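Local coordinates for protein aldose 1-epimerase (Caenorhabditis elegans, PDB 1LUR) that probably interconverts the alpha and beta anomers of aldose sugars such as galactose, at residues F39-L49 against W259-L267. Sequence-based numbering, arbitrary orientation.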
ATOM      1  N   PHE A  39      -2.772 -18.559   1.613  1.00 40.76           N
ATOM      2  CA  PHE A  39      -2.619 -19.243   0.332  1.00 42.16           C
ATOM      3  C   PHE A  39      -1.683 -20.434   0.530  1.00 43.41           C
ATOM      4  O   PHE A  39      -0.611 -20.298   1.113  1.00 43.85           O
ATOM      5  CB  PHE A  39      -2.023 -18.283  -0.695  1.00 39.82           C
ATOM      6  CG  PHE A  39      -2.109 -18.771  -2.113  1.00 37.74           C
ATOM      7  CD1 PHE A  39      -3.341 -18.882  -2.747  1.00 38.70           C
ATOM      8  CD2 PHE A  39      -0.956 -19.082  -2.828  1.00 37.25           C
ATOM      9  CE1 PHE A  39      -3.428 -19.293  -4.077  1.00 37.43           C
ATOM     10  CE2 PHE A  39      -1.029 -19.493  -4.160  1.00 36.35           C
ATOM     11  CZ  PHE A  39      -2.267 -19.598  -4.784  1.00 35.84           C
ATOM     12  N   PRO A  40      -2.073 -21.619   0.037  1.00 45.64           N
ATOM     13  CA  PRO A  40      -1.221 -22.802   0.199  1.00 46.14           C
ATOM     14  C   PRO A  40       0.129 -22.698  -0.509  1.00 47.36           C
ATOM     15  O   PRO A  40       0.216 -22.203  -1.631  1.00 46.78           O
ATOM     16  CB  PRO A  40      -2.089 -23.925  -0.359  1.00 46.07           C
ATOM     17  CG  PRO A  40      -2.874 -23.230  -1.436  1.00 46.92           C
ATOM     18  CD  PRO A  40      -3.269 -21.932  -0.765  1.00 45.77           C
ATOM     19  N   ASP A  41       1.182 -23.166   0.156  1.00 49.20           N
ATOM     20  CA  ASP A  41       2.523 -23.126  -0.421  1.00 51.15           C
ATOM     21  C   ASP A  41       2.730 -24.322  -1.347  1.00 51.39           C
ATOM     22  O   ASP A  41       1.790 -25.060  -1.640  1.00 51.14           O
ATOM     23  CB  ASP A  41       3.591 -23.144   0.680  1.00 52.11           C
ATOM     24  CG  ASP A  41       3.451 -24.334   1.611  1.00 53.48           C
ATOM     25  OD1 ASP A  41       3.074 -25.421   1.132  1.00 53.95           O
ATOM     26  OD2 ASP A  41       3.725 -24.185   2.821  1.00 53.71           O
ATOM     27  N   LYS A  42       3.966 -24.509  -1.801  1.00 52.41           N
ATOM     28  CA  LYS A  42       4.298 -25.615  -2.694  1.00 53.25           C
ATOM     29  C   LYS A  42       4.017 -26.961  -2.034  1.00 53.86           C
ATOM     30  O   LYS A  42       3.768 -27.954  -2.716  1.00 54.88           O
ATOM     31  CB  LYS A  42       5.774 -25.548  -3.094  1.00 52.87           C
ATOM     32  CG  LYS A  42       6.741 -25.768  -1.940  1.00 52.69           C
ATOM     33  CD  LYS A  42       8.184 -25.628  -2.397  1.00 53.04           C
ATOM     34  CE  LYS A  42       9.154 -25.886  -1.256  1.00 52.99           C
ATOM     35  NZ  LYS A  42      10.566 -25.670  -1.679  1.00 54.00           N
ATOM     36  N   ASN A  43       4.067 -26.988  -0.706  1.00 53.91           N
ATOM     37  CA  ASN A  43       3.816 -28.213   0.042  1.00 53.79           C
ATOM     38  C   ASN A  43       2.338 -28.300   0.416  1.00 53.29           C
ATOM     39  O   ASN A  43       1.944 -29.114   1.252  1.00 53.20           O
ATOM     40  CB  ASN A  43       4.675 -28.248   1.313  1.00 54.51           C
ATOM     41  CG  ASN A  43       6.148 -27.998   1.031  1.00 55.38           C
ATOM     42  OD1 ASN A  43       6.743 -28.627   0.155  1.00 55.66           O
ATOM     43  ND2 ASN A  43       6.745 -27.078   1.780  1.00 56.57           N
ATOM     44  N   GLY A  44       1.526 -27.453  -0.208  1.00 52.41           N
ATOM     45  CA  GLY A  44       0.100 -27.449   0.071  1.00 51.54           C
ATOM     46  C   GLY A  44      -0.262 -26.939   1.452  1.00 50.32           C
ATOM     47  O   GLY A  44      -1.382 -27.141   1.920  1.00 50.92           O
ATOM     48  N   LYS A  45       0.679 -26.273   2.111  1.00 49.60           N
ATOM     49  CA  LYS A  45       0.429 -25.740   3.446  1.00 49.03           C
ATOM     50  C   LYS A  45       0.013 -24.268   3.399  1.00 49.21           C
ATOM     51  O   LYS A  45       0.668 -23.452   2.748  1.00 48.48           O
ATOM     52  CB  LYS A  45       1.678 -25.885   4.313  1.00 48.88           C
ATOM     53  CG  LYS A  45       1.530 -25.305   5.703  1.00 49.73           C
ATOM     54  CD  LYS A  45       2.826 -25.421   6.491  1.00 51.31           C
ATOM     55  CE  LYS A  45       2.685 -24.809   7.872  1.00 52.15           C
ATOM     56  NZ  LYS A  45       1.578 -25.443   8.646  1.00 53.55           N
ATOM     57  N   ASN A  46      -1.076 -23.941   4.092  1.00 49.07           N
ATOM     58  CA  ASN A  46      -1.585 -22.573   4.136  1.00 49.53           C
ATOM     59  C   ASN A  46      -0.605 -21.620   4.803  1.00 49.85           C
ATOM     60  O   ASN A  46      -0.099 -21.884   5.899  1.00 49.80           O
ATOM     61  CB  ASN A  46      -2.918 -22.516   4.889  1.00 49.96           C
ATOM     62  CG  ASN A  46      -4.117 -22.767   3.990  1.00 49.64           C
ATOM     63  OD1 ASN A  46      -5.234 -22.956   4.471  1.00 49.84           O
ATOM     64  ND2 ASN A  46      -3.893 -22.757   2.682  1.00 48.56           N
ATOM     65  N   GLN A  47      -0.341 -20.505   4.134  1.00 49.53           N
ATOM     66  CA  GLN A  47       0.573 -19.509   4.659  1.00 48.58           C
ATOM     67  C   GLN A  47      -0.083 -18.140   4.584  1.00 47.19           C
ATOM     68  O   GLN A  47      -0.685 -17.787   3.565  1.00 45.97           O
ATOM     69  CB  GLN A  47       1.868 -19.489   3.851  1.00 50.41           C
ATOM     70  CG  GLN A  47       2.882 -18.497   4.380  1.00 53.32           C
ATOM     71  CD  GLN A  47       3.324 -18.833   5.789  1.00 54.90           C
ATOM     72  OE1 GLN A  47       3.975 -19.855   6.015  1.00 56.47           O
ATOM     73  NE2 GLN A  47       2.966 -17.982   6.746  1.00 55.04           N
ATOM     74  N   ASP A  48       0.011 -17.386   5.674  1.00 45.25           N
ATOM     75  CA  ASP A  48      -0.569 -16.051   5.718  1.00 43.56           C
ATOM     76  C   ASP A  48       0.532 -15.200   5.101  1.00 42.69           C
ATOM     77  O   ASP A  48       1.631 -15.108   5.649  1.00 41.27           O
ATOM     78  CB  ASP A  48      -0.828 -15.619   7.161  1.00 44.58           C
ATOM     79  CG  ASP A  48      -1.744 -14.408   7.251  1.00 45.71           C
ATOM     80  OD1 ASP A  48      -1.610 -13.495   6.404  1.00 45.03           O
ATOM     81  OD2 ASP A  48      -2.588 -14.368   8.172  1.00 43.71           O
ATOM     82  N   LEU A  49       0.238 -14.587   3.962  1.00 40.73           N
ATOM     83  CA  LEU A  49       1.208 -13.758   3.265  1.00 39.49           C
ATOM     84  C   LEU A  49       1.404 -12.324   3.760  1.00 38.56           C
ATOM     85  O   LEU A  49       2.338 -11.653   3.329  1.00 37.65           O
ATOM     86  CB  LEU A  49       0.867 -13.745   1.774  1.00 38.95           C
ATOM     87  CG  LEU A  49       0.647 -15.129   1.151  1.00 39.43           C
ATOM     88  CD1 LEU A  49       0.251 -14.971  -0.308  1.00 39.21           C
ATOM     89  CD2 LEU A  49       1.920 -15.962   1.275  1.00 39.04           C
ATOM     90  N   TRP A 259       8.600 -13.385  -4.944  1.00 44.28           N
ATOM     91  CA  TRP A 259       8.450 -14.795  -4.602  1.00 46.18           C
ATOM     92  C   TRP A 259       9.507 -15.342  -3.655  1.00 46.73           C
ATOM     93  O   TRP A 259      10.534 -14.706  -3.402  1.00 45.63           O
ATOM     94  CB  TRP A 259       8.426 -15.630  -5.889  1.00 47.04           C
ATOM     95  CG  TRP A 259       9.746 -15.692  -6.610  1.00 48.69           C
ATOM     96  CD1 TRP A 259      10.736 -16.620  -6.432  1.00 50.17           C
ATOM     97  CD2 TRP A 259      10.226 -14.785  -7.610  1.00 49.08           C
ATOM     98  NE1 TRP A 259      11.799 -16.347  -7.261  1.00 49.04           N
ATOM     99  CE2 TRP A 259      11.512 -15.226  -7.994  1.00 49.61           C
ATOM    100  CE3 TRP A 259       9.694 -13.640  -8.218  1.00 49.82           C
ATOM    101  CZ2 TRP A 259      12.275 -14.561  -8.962  1.00 49.79           C
ATOM    102  CZ3 TRP A 259      10.455 -12.979  -9.182  1.00 50.08           C
ATOM    103  CH2 TRP A 259      11.731 -13.444  -9.543  1.00 50.30           C
ATOM    104  N   SER A 260       9.234 -16.537  -3.141  1.00 47.44           N
ATOM    105  CA  SER A 260      10.124 -17.228  -2.215  1.00 48.97           C
ATOM    106  C   SER A 260      10.367 -18.661  -2.688  1.00 49.79           C
ATOM    107  O   SER A 260       9.431 -19.461  -2.753  1.00 49.35           O
ATOM    108  CB  SER A 260       9.498 -17.257  -0.820  1.00 48.84           C
ATOM    109  OG  SER A 260      10.081 -18.271  -0.021  1.00 49.96           O
ATOM    110  N   GLU A 261      11.615 -18.985  -3.024  1.00 49.93           N
ATOM    111  CA  GLU A 261      11.933 -20.335  -3.483  1.00 50.27           C
ATOM    112  C   GLU A 261      11.625 -21.304  -2.353  1.00 49.92           C
ATOM    113  O   GLU A 261      11.320 -22.476  -2.587  1.00 50.25           O
ATOM    114  CB  GLU A 261      13.409 -20.444  -3.883  1.00 50.67           C
ATOM    115  CG  GLU A 261      13.783 -19.591  -5.088  1.00 52.80           C
ATOM    116  CD  GLU A 261      15.261 -19.660  -5.426  1.00 53.98           C
ATOM    117  OE1 GLU A 261      16.091 -19.582  -4.494  1.00 54.38           O
ATOM    118  OE2 GLU A 261      15.595 -19.771  -6.626  1.00 54.65           O
ATOM    119  N   LYS A 262      11.691 -20.802  -1.125  1.00 49.34           N
ATOM    120  CA  LYS A 262      11.419 -21.620   0.046  1.00 49.18           C
ATOM    121  C   LYS A 262       9.994 -22.163   0.027  1.00 49.28           C
ATOM    122  O   LYS A 262       9.792 -23.362  -0.145  1.00 49.77           O
ATOM    123  CB  LYS A 262      11.658 -20.811   1.322  1.00 49.95           C
ATOM    124  CG  LYS A 262      11.396 -21.582   2.609  1.00 51.02           C
ATOM    125  CD  LYS A 262      11.701 -20.725   3.834  1.00 53.78           C
ATOM    126  CE  LYS A 262      11.379 -21.464   5.127  1.00 54.48           C
ATOM    127  NZ  LYS A 262      11.676 -20.636   6.335  1.00 56.17           N
ATOM    128  N   SER A 263       9.006 -21.286   0.192  1.00 48.30           N
ATOM    129  CA  SER A 263       7.606 -21.705   0.192  1.00 47.00           C
ATOM    130  C   SER A 263       7.067 -21.931  -1.214  1.00 45.82           C
ATOM    131  O   SER A 263       5.985 -22.485  -1.386  1.00 45.51           O
ATOM    132  CB  SER A 263       6.738 -20.661   0.897  1.00 48.41           C
ATOM    133  OG  SER A 263       6.769 -19.426   0.203  1.00 48.07           O
ATOM    134  N   GLY A 264       7.821 -21.489  -2.214  1.00 45.51           N
ATOM    135  CA  GLY A 264       7.391 -21.659  -3.589  1.00 45.57           C
ATOM    136  C   GLY A 264       6.228 -20.758  -3.965  1.00 46.07           C
ATOM    137  O   GLY A 264       5.669 -20.881  -5.057  1.00 46.22           O
ATOM    138  N   ILE A 265       5.857 -19.854  -3.063  1.00 44.35           N
ATOM    139  CA  ILE A 265       4.752 -18.937  -3.328  1.00 44.41           C
ATOM    140  C   ILE A 265       5.238 -17.704  -4.081  1.00 44.85           C
ATOM    141  O   ILE A 265       6.276 -17.124  -3.757  1.00 45.12           O
ATOM    142  CB  ILE A 265       4.064 -18.478  -2.019  1.00 44.16           C
ATOM    143  CG1 ILE A 265       3.366 -19.667  -1.352  1.00 43.38           C
ATOM    144  CG2 ILE A 265       3.053 -17.370  -2.317  1.00 42.41           C
ATOM    145  CD1 ILE A 265       2.720 -19.330  -0.032  1.00 42.17           C
ATOM    146  N   GLU A 266       4.482 -17.311  -5.097  1.00 44.54           N
ATOM    147  CA  GLU A 266       4.839 -16.149  -5.891  1.00 44.70           C
ATOM    148  C   GLU A 266       3.676 -15.168  -5.943  1.00 42.83           C
ATOM    149  O   GLU A 266       2.510 -15.563  -5.895  1.00 42.75           O
ATOM    150  CB  GLU A 266       5.231 -16.583  -7.302  1.00 47.07           C
ATOM    151  CG  GLU A 266       5.527 -15.445  -8.255  1.00 50.23           C
ATOM    152  CD  GLU A 266       6.172 -15.924  -9.539  1.00 53.00           C
ATOM    153  OE1 GLU A 266       6.298 -15.119 -10.487  1.00 53.90           O
ATOM    154  OE2 GLU A 266       6.561 -17.111  -9.598  1.00 54.97           O
ATOM    155  N   LEU A 267       4.012 -13.885  -6.017  1.00 41.11           N
ATOM    156  CA  LEU A 267       3.030 -12.811  -6.076  1.00 37.63           C
ATOM    157  C   LEU A 267       3.392 -11.902  -7.240  1.00 36.72           C
ATOM    158  O   LEU A 267       4.534 -11.457  -7.348  1.00 35.64           O
ATOM    159  CB  LEU A 267       3.050 -12.000  -4.776  1.00 39.53           C
ATOM    160  CG  LEU A 267       2.419 -10.606  -4.830  1.00 39.31           C
ATOM    161  CD1 LEU A 267       0.929 -10.747  -5.101  1.00 41.81           C
ATOM    162  CD2 LEU A 267       2.657  -9.855  -3.527  1.00 40.73           C
TER
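Lys42 N donates to Ser263 O across 2.9 Å, a nearly straight bond (167° at the hydrogen) that ties two beta-hairpin turns together. Asp41 opens the type I turn 41-44. Its CG sits between the backbone N and the carbonyl carbon (chi1 56°), which turns OD1 back into the turn to accept from Lys45 N at 2.7 Å, from above the carboxylate plane. Asp41 CB lies 3.2 Å from Ser263 O. The Lys42 side chain runs extended from CG over the 262-263 backbone, where NZ makes a weak hydrogen bond to Glu261 O at 3.4 Å; a long flexible amine suits this exposed edge. In the other turn, which joins strands 256-259 and 265-271, Ser260 OG accepts from Ser263 N in an ST motif, while Ser263 OG bonds to Leu177 O. Gly264, at positive phi, spares Lys42 CB the clash a side chain would bring. Deeper in, Ile265 fills the gap between the hairpins: CD1 meets Leu49 CD2 at 3.7 Å and Gln47 CB at 4.0 Å, CG1 lies against Asp41 CA, and CG2 approaches the Phe39 ring obliquely. With an alanine here, Leu49 and Phe39 would probably be left with a gap between them. Pro40 O accepts from His337 NE2, and the Phe39 and His337 rings meet, at the end of strand 327-337. Main-chain and turn-forming polar groups thus set how the turns meet, while Ile265 supplies apolar packing behind them.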